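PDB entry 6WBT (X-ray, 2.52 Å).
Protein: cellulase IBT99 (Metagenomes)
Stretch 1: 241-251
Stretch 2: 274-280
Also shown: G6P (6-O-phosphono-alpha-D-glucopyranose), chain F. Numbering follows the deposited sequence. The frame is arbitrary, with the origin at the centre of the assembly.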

# COMPACT_ATOMS: atom_id res chain seq x y z
N ASP A 241 -0.51 -40.04 -23.29
CA ASP A 241 0.05 -39.06 -24.22
C ASP A 241 1.51 -38.81 -23.88
O ASP A 241 1.82 -38.41 -22.75
CB ASP A 241 -0.75 -37.76 -24.15
CG ASP A 241 -0.51 -36.85 -25.35
OD1 ASP A 241 0.65 -36.74 -25.80
OD2 ASP A 241 -1.49 -36.25 -25.84
N PRO A 242 2.44 -39.04 -24.81
CA PRO A 242 3.86 -38.81 -24.50
C PRO A 242 4.18 -37.35 -24.21
O PRO A 242 5.17 -37.07 -23.52
CB PRO A 242 4.58 -39.30 -25.76
CG PRO A 242 3.56 -39.19 -26.84
CD PRO A 242 2.25 -39.52 -26.19
N ASP A 243 3.37 -36.41 -24.71
CA ASP A 243 3.61 -35.01 -24.42
C ASP A 243 3.36 -34.69 -22.95
O ASP A 243 4.06 -33.86 -22.36
CB ASP A 243 2.74 -34.13 -25.31
CG ASP A 243 3.33 -32.75 -25.54
OD1 ASP A 243 3.89 -32.17 -24.58
OD2 ASP A 243 3.25 -32.25 -26.68
N TRP A 244 2.37 -35.35 -22.33
CA TRP A 244 2.11 -35.13 -20.92
C TRP A 244 3.18 -35.76 -20.04
O TRP A 244 3.45 -35.27 -18.94
CB TRP A 244 0.73 -35.66 -20.53
CG TRP A 244 -0.38 -34.68 -20.78
CD1 TRP A 244 -1.49 -34.87 -21.55
CD2 TRP A 244 -0.49 -33.35 -20.25
NE1 TRP A 244 -2.28 -33.75 -21.54
CE2 TRP A 244 -1.69 -32.80 -20.74
CE3 TRP A 244 0.31 -32.57 -19.40
CZ2 TRP A 244 -2.11 -31.51 -20.42
CZ3 TRP A 244 -0.11 -31.29 -19.08
CH2 TRP A 244 -1.31 -30.78 -19.59
N VAL A 245 3.79 -36.85 -20.50
CA VAL A 245 4.89 -37.46 -19.75
C VAL A 245 6.09 -36.53 -19.74
O VAL A 245 6.70 -36.28 -18.69
CB VAL A 245 5.25 -38.84 -20.33
CG1 VAL A 245 6.33 -39.50 -19.49
CG2 VAL A 245 4.01 -39.72 -20.41
N HIS A 246 6.46 -36.00 -20.91
CA HIS A 246 7.54 -35.02 -20.98
C HIS A 246 7.19 -33.76 -20.21
O HIS A 246 8.08 -33.11 -19.65
CB HIS A 246 7.84 -34.70 -22.45
CG HIS A 246 8.78 -33.55 -22.63
ND1 HIS A 246 10.15 -33.71 -22.71
CD2 HIS A 246 8.55 -32.22 -22.76
CE1 HIS A 246 10.72 -32.54 -22.88
NE2 HIS A 246 9.78 -31.61 -22.91
N THR A 247 5.91 -33.39 -20.17
CA THR A 247 5.51 -32.17 -19.48
C THR A 247 5.62 -32.33 -17.97
O THR A 247 6.06 -31.40 -17.28
CB THR A 247 4.08 -31.80 -19.88
OG1 THR A 247 3.93 -31.91 -21.30
CG2 THR A 247 3.77 -30.38 -19.47
N PHE A 248 5.23 -33.49 -17.44
CA PHE A 248 5.32 -33.70 -16.00
C PHE A 248 6.75 -33.96 -15.55
O PHE A 248 7.14 -33.55 -14.45
CB PHE A 248 4.42 -34.86 -15.57
CG PHE A 248 2.95 -34.53 -15.59
CD1 PHE A 248 2.51 -33.23 -15.37
CD2 PHE A 248 2.01 -35.52 -15.82
CE1 PHE A 248 1.16 -32.94 -15.38
CE2 PHE A 248 0.67 -35.23 -15.84
CZ PHE A 248 0.24 -33.94 -15.62
N LYS A 249 7.54 -34.63 -16.38
CA LYS A 249 8.91 -34.98 -16.01
C LYS A 249 9.86 -33.79 -16.09
O LYS A 249 10.98 -33.87 -15.56
CB LYS A 249 9.42 -36.12 -16.90
CG LYS A 249 10.57 -36.91 -16.31
CD LYS A 249 10.92 -38.11 -17.17
CE LYS A 249 9.78 -39.11 -17.24
NZ LYS A 249 9.46 -39.68 -15.90
N ASN A 250 9.46 -32.69 -16.74
CA ASN A 250 10.30 -31.50 -16.78
C ASN A 250 10.29 -30.73 -15.47
O ASN A 250 11.16 -29.87 -15.26
CB ASN A 250 9.84 -30.57 -17.91
CG ASN A 250 10.68 -30.73 -19.17
OD1 ASN A 250 10.33 -31.50 -20.07
ND2 ASN A 250 11.79 -30.02 -19.23
N SER A 251 9.33 -31.01 -14.58
CA SER A 251 9.28 -30.33 -13.29
C SER A 251 10.42 -30.71 -12.36
O SER A 251 10.61 -30.05 -11.34
CB SER A 251 7.94 -30.61 -12.60
OG SER A 251 6.85 -30.18 -13.40
N ASP A 274 13.98 -22.31 -24.02
CA ASP A 274 14.97 -22.92 -24.89
C ASP A 274 14.67 -24.40 -25.12
O ASP A 274 14.67 -24.88 -26.26
CB ASP A 274 16.38 -22.76 -24.30
CG ASP A 274 17.02 -21.44 -24.68
OD1 ASP A 274 16.44 -20.71 -25.51
OD2 ASP A 274 18.11 -21.13 -24.14
N SER A 275 14.39 -25.13 -24.04
CA SER A 275 14.15 -26.57 -24.16
C SER A 275 12.79 -26.91 -24.74
O SER A 275 12.52 -28.09 -24.98
CB SER A 275 14.30 -27.23 -22.79
OG SER A 275 13.34 -26.73 -21.88
N ILE A 276 11.94 -25.92 -24.99
CA ILE A 276 10.61 -26.16 -25.54
C ILE A 276 10.57 -25.88 -27.04
O ILE A 276 9.93 -26.62 -27.79
CB ILE A 276 9.56 -25.32 -24.78
CG1 ILE A 276 9.46 -25.80 -23.33
CG2 ILE A 276 8.20 -25.41 -25.45
CD1 ILE A 276 9.25 -27.29 -23.22
N VAL A 277 11.24 -24.81 -27.49
CA VAL A 277 11.31 -24.54 -28.92
C VAL A 277 12.01 -25.68 -29.65
O VAL A 277 11.66 -26.00 -30.79
CB VAL A 277 12.02 -23.19 -29.17
CG1 VAL A 277 12.12 -22.90 -30.66
CG2 VAL A 277 11.28 -22.07 -28.46
N ASP A 278 12.98 -26.32 -29.00
CA ASP A 278 13.64 -27.48 -29.59
C ASP A 278 12.79 -28.73 -29.53
O ASP A 278 12.89 -29.60 -30.41
CB ASP A 278 14.99 -27.72 -28.90
CG ASP A 278 15.98 -26.60 -29.13
OD1 ASP A 278 15.65 -25.44 -28.84
OD2 ASP A 278 17.10 -26.89 -29.61
N TYR A 279 11.94 -28.86 -28.50
CA TYR A 279 11.14 -30.07 -28.33
C TYR A 279 9.94 -30.10 -29.26
O TYR A 279 9.51 -31.19 -29.67
CB TYR A 279 10.68 -30.19 -26.87
CG TYR A 279 9.60 -31.22 -26.64
CD1 TYR A 279 9.90 -32.58 -26.66
CD2 TYR A 279 8.29 -30.84 -26.39
CE1 TYR A 279 8.91 -33.52 -26.45
CE2 TYR A 279 7.30 -31.78 -26.18
CZ TYR A 279 7.62 -33.12 -26.21
OH TYR A 279 6.63 -34.05 -25.99
N MSE A 280 9.39 -28.95 -29.62
CA MSE A 280 8.18 -28.90 -30.44
C MSE A 280 8.48 -29.04 -31.92
O MSE A 280 9.57 -28.70 -32.39
CB MSE A 280 7.42 -27.59 -30.18
CG MSE A 280 6.77 -27.52 -28.81
SE MSE A 280 5.80 -25.85 -28.53
CE MSE A 280 4.92 -26.30 -26.85
C1 G6P F . -4.91 -28.92 -18.60
C2 G6P F . -4.72 -27.41 -18.73
C3 G6P F . -5.43 -26.87 -19.96
C4 G6P F . -5.04 -27.68 -21.20
C5 G6P F . -5.29 -29.15 -20.93
C6 G6P F . -4.97 -30.03 -22.14
O1 G6P F . -6.29 -29.21 -18.35
O2 G6P F . -5.24 -26.77 -17.56
O3 G6P F . -5.07 -25.50 -20.15
O4 G6P F . -5.80 -27.24 -22.32
O5 G6P F . -4.51 -29.57 -19.81
O6 G6P F . -4.64 -29.23 -23.28
P G6P F . -4.59 -29.91 -24.74
O1P G6P F . -3.39 -29.28 -25.40
O2P G6P F . -5.92 -29.55 -25.36
O3P G6P F . -4.43 -31.38 -24.44

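Stretch 1 is helical from Pro 242 to about Lys 249. Asp 241 caps its start: Asp 243 N donates to Asp 241 OD1 at 2.9 Å, so the side chain satisfies an amide the first turn leaves free. Stretch 2 is helical from Asp 274 to about Val 277. Further along it, Met 280 N donates to Ile 276 O at 3.0 Å. The two backbones stay well apart. The CA atoms of His 246 and Tyr 279 are 9.6 Å from each other, and those of Asn 250 and Ser 275 are 9.7 Å apart. Side chains therefore bridge the gap.

The central pairing is aromatic. The CA-to-CB bonds of His 246 and Tyr 279 both point toward the other stretch, and the two rings stack face to face. The centroids lie 3.8 Å apart and the planes differ by 8°, which brings the flat pi surfaces into broad contact. Tyr 279 has the largest covered area of any residue here. Its OH reaches the first turn of the stretch 1 helix, 3.5 Å from Asp 243 CA. Ile 276 CD1 sits at the edge of the imidazole, 4.4 Å from His 246 NE2, a loose van der Waals contact. No hydrogen bond joins the stretches, so stacking and van der Waals packing make up the contact.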